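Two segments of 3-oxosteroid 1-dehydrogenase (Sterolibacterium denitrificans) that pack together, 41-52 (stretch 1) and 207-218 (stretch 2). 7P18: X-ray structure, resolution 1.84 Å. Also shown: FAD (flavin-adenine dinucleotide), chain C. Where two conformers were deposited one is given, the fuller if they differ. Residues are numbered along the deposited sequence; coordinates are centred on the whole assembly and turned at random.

Stretch 1 (41-52) KYGGTSAVSGGA
Stretch 2, residues 207-218: GLGNAMAAGLRH

Stretch 1 is mostly loop, with a weakly bonded helical turn at about 44-47. Stretch 2 opens with Gly207 (phi/psi -122/169) and Leu208 (57/-140); the residues from Gly209 to His218 have regular helical angles, and the helix continues past 218. Together they bury 547 Å². The CA atoms come nearest where Gly51 CA lies 3.6 Å from Gly209 CA; Gly50 CA is 4.4 Å from Leu208 CA. Tyr42, at the other end of the contact, meets Arg217, so the chains run in roughly opposite directions.

Two hydrogen bonds join the stretches. Gly209 N donates to Ser49 O at 2.7 Å, and Asn210 ND2 donates to Ala47 O at 2.9 Å. The Asn210 chi1 of -126° lies between wells. Ser49 (chi1 p) braces the loop: its OG donates to Ser46 O at 2.6 Å and accepts from Gly51 N at 3.0 Å.

CA-H...O contacts add to the close backbone fit. Gly209 CA is 3.3 Å from Ser46 O, Leu208 CA 3.2 Å from Gly50 O, and Ala47 CA 3.5 Å from Gly209 O. Glycine permits this approach. A CB on Gly209 would clash with Ser46 O and Ser49 OG; one on Gly51 (phi/psi 70/10) would clash with Leu208 C and Gly209 N.

Small and apolar groups fill the middle. Ala47 CB meets Ala213 CB at 3.7 Å. Met212 (t, t, p) points toward stretch 1, with CE 3.6 Å from Ser46 CB and SD 3.9 Å from Gly51 CA.

Tyr42 (chi1 p, chi2 84°) offers a ring face to Arg217 (t, p, t, chi4 84°). Arg217 CD sits 3.5 Å from the Tyr42 ring centroid, a CH-pi contact almost on the normal. Arg217 CZ is 5.4 Å from that centroid, so any cation-pi attraction is weak.

Stretch 1 also holds FAD: Thr45 N and Ser46 N donate to phosphate oxygens O2A (2.8 Å) and O1A (2.9 Å), respectively.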

# COMPACT_ATOMS: atom_id res chain seq x y z
N LYS A 41 0.81 11.65 14.86
CA LYS A 41 1.50 11.91 13.56
C LYS A 41 0.45 12.05 12.45
O LYS A 41 -0.59 11.41 12.56
CB LYS A 41 2.46 10.78 13.19
CG LYS A 41 3.53 10.41 14.23
CD LYS A 41 4.60 11.47 14.41
CE LYS A 41 5.59 11.15 15.52
NZ LYS A 41 6.49 12.31 15.75
N TYR A 42 0.73 12.84 11.41
CA TYR A 42 -0.12 12.91 10.18
C TYR A 42 0.44 11.94 9.13
O TYR A 42 1.66 11.64 9.15
CB TYR A 42 -0.24 14.33 9.62
CG TYR A 42 1.05 15.02 9.29
CD1 TYR A 42 1.68 14.81 8.08
CD2 TYR A 42 1.66 15.89 10.19
CE1 TYR A 42 2.87 15.43 7.77
CE2 TYR A 42 2.85 16.52 9.89
CZ TYR A 42 3.45 16.29 8.67
OH TYR A 42 4.61 16.90 8.33
N GLY A 43 -0.43 11.46 8.24
CA GLY A 43 0.01 10.70 7.05
C GLY A 43 -0.44 9.26 7.05
O GLY A 43 -0.65 8.74 5.95
N GLY A 44 -0.62 8.63 8.22
CA GLY A 44 -1.14 7.25 8.31
C GLY A 44 -0.35 6.25 7.48
O GLY A 44 0.86 6.47 7.27
N THR A 45 -1.00 5.19 7.00
CA THR A 45 -0.32 4.15 6.15
C THR A 45 0.22 4.83 4.90
O THR A 45 1.26 4.41 4.39
CB THR A 45 -1.27 3.01 5.77
OG1 THR A 45 -2.06 2.60 6.90
CG2 THR A 45 -0.50 1.84 5.20
N SER A 46 -0.46 5.88 4.44
CA SER A 46 -0.08 6.59 3.20
C SER A 46 1.39 7.01 3.32
O SER A 46 2.19 6.82 2.37
CB SER A 46 -1.04 7.76 2.99
OG SER A 46 -2.40 7.33 2.87
N ALA A 47 1.76 7.54 4.49
CA ALA A 47 3.11 8.10 4.74
C ALA A 47 4.19 7.02 4.66
O ALA A 47 5.33 7.37 4.30
CB ALA A 47 3.10 8.79 6.08
N VAL A 48 3.88 5.76 5.01
CA VAL A 48 4.87 4.65 5.05
C VAL A 48 4.78 3.81 3.78
O VAL A 48 5.40 2.75 3.72
CB VAL A 48 4.71 3.83 6.35
CG1 VAL A 48 4.91 4.72 7.57
CG2 VAL A 48 3.41 3.07 6.44
N SER A 49 4.05 4.29 2.76
CA SER A 49 3.75 3.54 1.52
C SER A 49 4.78 3.88 0.45
O SER A 49 5.65 4.72 0.71
CB SER A 49 2.34 3.85 1.06
OG SER A 49 2.28 5.11 0.44
N GLY A 50 4.62 3.30 -0.73
CA GLY A 50 5.39 3.68 -1.93
C GLY A 50 4.96 4.98 -2.54
O GLY A 50 5.68 5.50 -3.41
N GLY A 51 3.79 5.51 -2.13
CA GLY A 51 3.27 6.78 -2.62
C GLY A 51 2.83 6.68 -4.08
O GLY A 51 2.52 7.74 -4.65
N ALA A 52 2.76 5.49 -4.65
CA ALA A 52 2.38 5.29 -6.06
C ALA A 52 0.87 5.45 -6.21
O ALA A 52 0.13 5.03 -5.30
CB ALA A 52 2.84 3.95 -6.52
N GLY A 207 11.03 10.57 -0.01
CA GLY A 207 10.60 9.80 -1.19
C GLY A 207 9.35 9.00 -0.92
O GLY A 207 8.92 8.90 0.25
N LEU A 208 8.78 8.45 -1.98
CA LEU A 208 7.69 7.45 -1.91
C LEU A 208 6.53 8.05 -1.12
O LEU A 208 6.25 9.23 -1.34
CB LEU A 208 8.24 6.18 -1.28
CG LEU A 208 9.49 5.62 -1.95
CD1 LEU A 208 9.96 4.37 -1.21
CD2 LEU A 208 9.27 5.31 -3.43
N GLY A 209 5.87 7.27 -0.26
CA GLY A 209 4.70 7.76 0.49
C GLY A 209 5.08 8.88 1.42
O GLY A 209 4.22 9.68 1.79
N ASN A 210 6.33 8.95 1.86
CA ASN A 210 6.77 10.04 2.76
C ASN A 210 6.81 11.35 1.98
O ASN A 210 6.45 12.41 2.54
CB ASN A 210 8.11 9.67 3.42
CG ASN A 210 8.07 9.76 4.93
OD1 ASN A 210 9.04 10.20 5.52
ND2 ASN A 210 6.99 9.33 5.57
N ALA A 211 7.21 11.34 0.70
CA ALA A 211 7.14 12.55 -0.15
C ALA A 211 5.68 12.96 -0.32
O ALA A 211 5.35 14.12 -0.23
CB ALA A 211 7.80 12.33 -1.49
N MET A 212 4.82 11.99 -0.55
CA MET A 212 3.38 12.22 -0.76
C MET A 212 2.78 12.90 0.48
O MET A 212 2.13 13.95 0.34
CB MET A 212 2.69 10.89 -1.06
CG MET A 212 1.20 10.99 -1.27
SD MET A 212 0.51 9.38 -1.63
CE MET A 212 0.71 8.59 -0.04
N ALA A 213 2.98 12.32 1.67
CA ALA A 213 2.41 12.83 2.93
C ALA A 213 3.02 14.18 3.30
O ALA A 213 2.26 15.10 3.69
CB ALA A 213 2.57 11.80 4.03
N ALA A 214 4.33 14.35 3.16
CA ALA A 214 5.00 15.65 3.40
C ALA A 214 4.43 16.71 2.45
O ALA A 214 4.06 17.83 2.92
CB ALA A 214 6.48 15.50 3.15
N GLY A 215 4.38 16.38 1.16
CA GLY A 215 3.88 17.33 0.13
C GLY A 215 2.44 17.74 0.39
O GLY A 215 2.13 18.92 0.25
N LEU A 216 1.56 16.80 0.78
CA LEU A 216 0.14 17.14 1.04
C LEU A 216 0.05 17.96 2.33
O LEU A 216 -0.76 18.92 2.40
CB LEU A 216 -0.70 15.86 1.09
CG LEU A 216 -0.86 15.15 -0.26
CD1 LEU A 216 -1.46 13.75 -0.07
CD2 LEU A 216 -1.76 15.97 -1.19
N ARG A 217 0.89 17.64 3.32
CA ARG A 217 0.89 18.45 4.57
C ARG A 217 1.27 19.89 4.23
O ARG A 217 0.62 20.80 4.72
CB ARG A 217 1.82 17.86 5.63
CG ARG A 217 1.78 18.66 6.93
CD ARG A 217 0.49 18.43 7.66
NE ARG A 217 0.27 19.25 8.84
CZ ARG A 217 -0.24 20.49 8.84
NH1 ARG A 217 -0.54 21.11 7.72
NH2 ARG A 217 -0.40 21.12 9.99
N HIS A 218 2.28 20.06 3.40
CA HIS A 218 2.78 21.38 2.95
C HIS A 218 1.66 22.16 2.24
O HIS A 218 1.46 23.32 2.55
CB HIS A 218 4.00 21.21 2.07
CG HIS A 218 4.54 22.52 1.60
ND1 HIS A 218 5.26 23.38 2.43
CD2 HIS A 218 4.46 23.13 0.40
CE1 HIS A 218 5.60 24.47 1.75
NE2 HIS A 218 5.10 24.34 0.51
PA FAD C . -4.28 5.84 6.01
O1A FAD C . -3.24 6.30 5.05
O2A FAD C . -3.78 4.79 6.96
O5B FAD C . -4.79 7.12 6.80
C5B FAD C . -5.84 6.96 7.79
C4B FAD C . -5.57 7.92 8.91
O4B FAD C . -6.76 8.02 9.73
C3B FAD C . -4.42 7.53 9.87
O3B FAD C . -3.52 8.61 10.05
C2B FAD C . -5.15 7.14 11.16
O2B FAD C . -4.33 7.27 12.31
C1B FAD C . -6.40 8.02 11.09
N9A FAD C . -7.52 7.56 11.91
C8A FAD C . -7.89 6.28 12.21
N7A FAD C . -8.91 6.24 13.07
C5A FAD C . -9.23 7.57 13.30
C6A FAD C . -10.22 8.20 14.09
N6A FAD C . -11.06 7.54 14.90
N1A FAD C . -10.26 9.55 14.08
C2A FAD C . -9.39 10.20 13.31
N3A FAD C . -8.37 9.73 12.57
C4A FAD C . -8.37 8.39 12.59
N1 FAD C . -0.89 1.56 -1.87
C2 FAD C . -0.77 2.14 -3.08
O2 FAD C . -1.76 2.37 -3.79
N3 FAD C . 0.42 2.53 -3.55
C4 FAD C . 1.61 2.12 -2.98
O4 FAD C . 2.66 2.60 -3.40
C4X FAD C . 1.54 1.48 -1.72
N5 FAD C . 2.66 1.10 -1.12
C5X FAD C . 2.55 0.55 0.14
C6 FAD C . 3.73 0.23 0.85
C7 FAD C . 3.69 -0.20 2.17
C7M FAD C . 4.97 -0.51 2.92
C8 FAD C . 2.45 -0.26 2.83
C8M FAD C . 2.38 -0.70 4.28
C9 FAD C . 1.28 -0.03 2.12
C9A FAD C . 1.30 0.43 0.79
N10 FAD C . 0.13 0.69 0.06
C10 FAD C . 0.21 1.25 -1.21
C1' FAD C . -1.18 0.64 0.70
C2' FAD C . -1.59 2.05 1.17
O2' FAD C . -0.60 2.66 2.00
C3' FAD C . -2.94 2.07 1.90
O3' FAD C . -3.89 1.18 1.29
C4' FAD C . -3.48 3.48 2.00
O4' FAD C . -2.48 4.29 2.58
C5' FAD C . -4.77 3.60 2.78
O5' FAD C . -5.07 5.01 2.85
P FAD C . -6.22 5.53 3.82
O1P FAD C . -6.17 6.99 3.62
O2P FAD C . -7.45 4.76 3.71
O3P FAD C . -5.61 5.23 5.31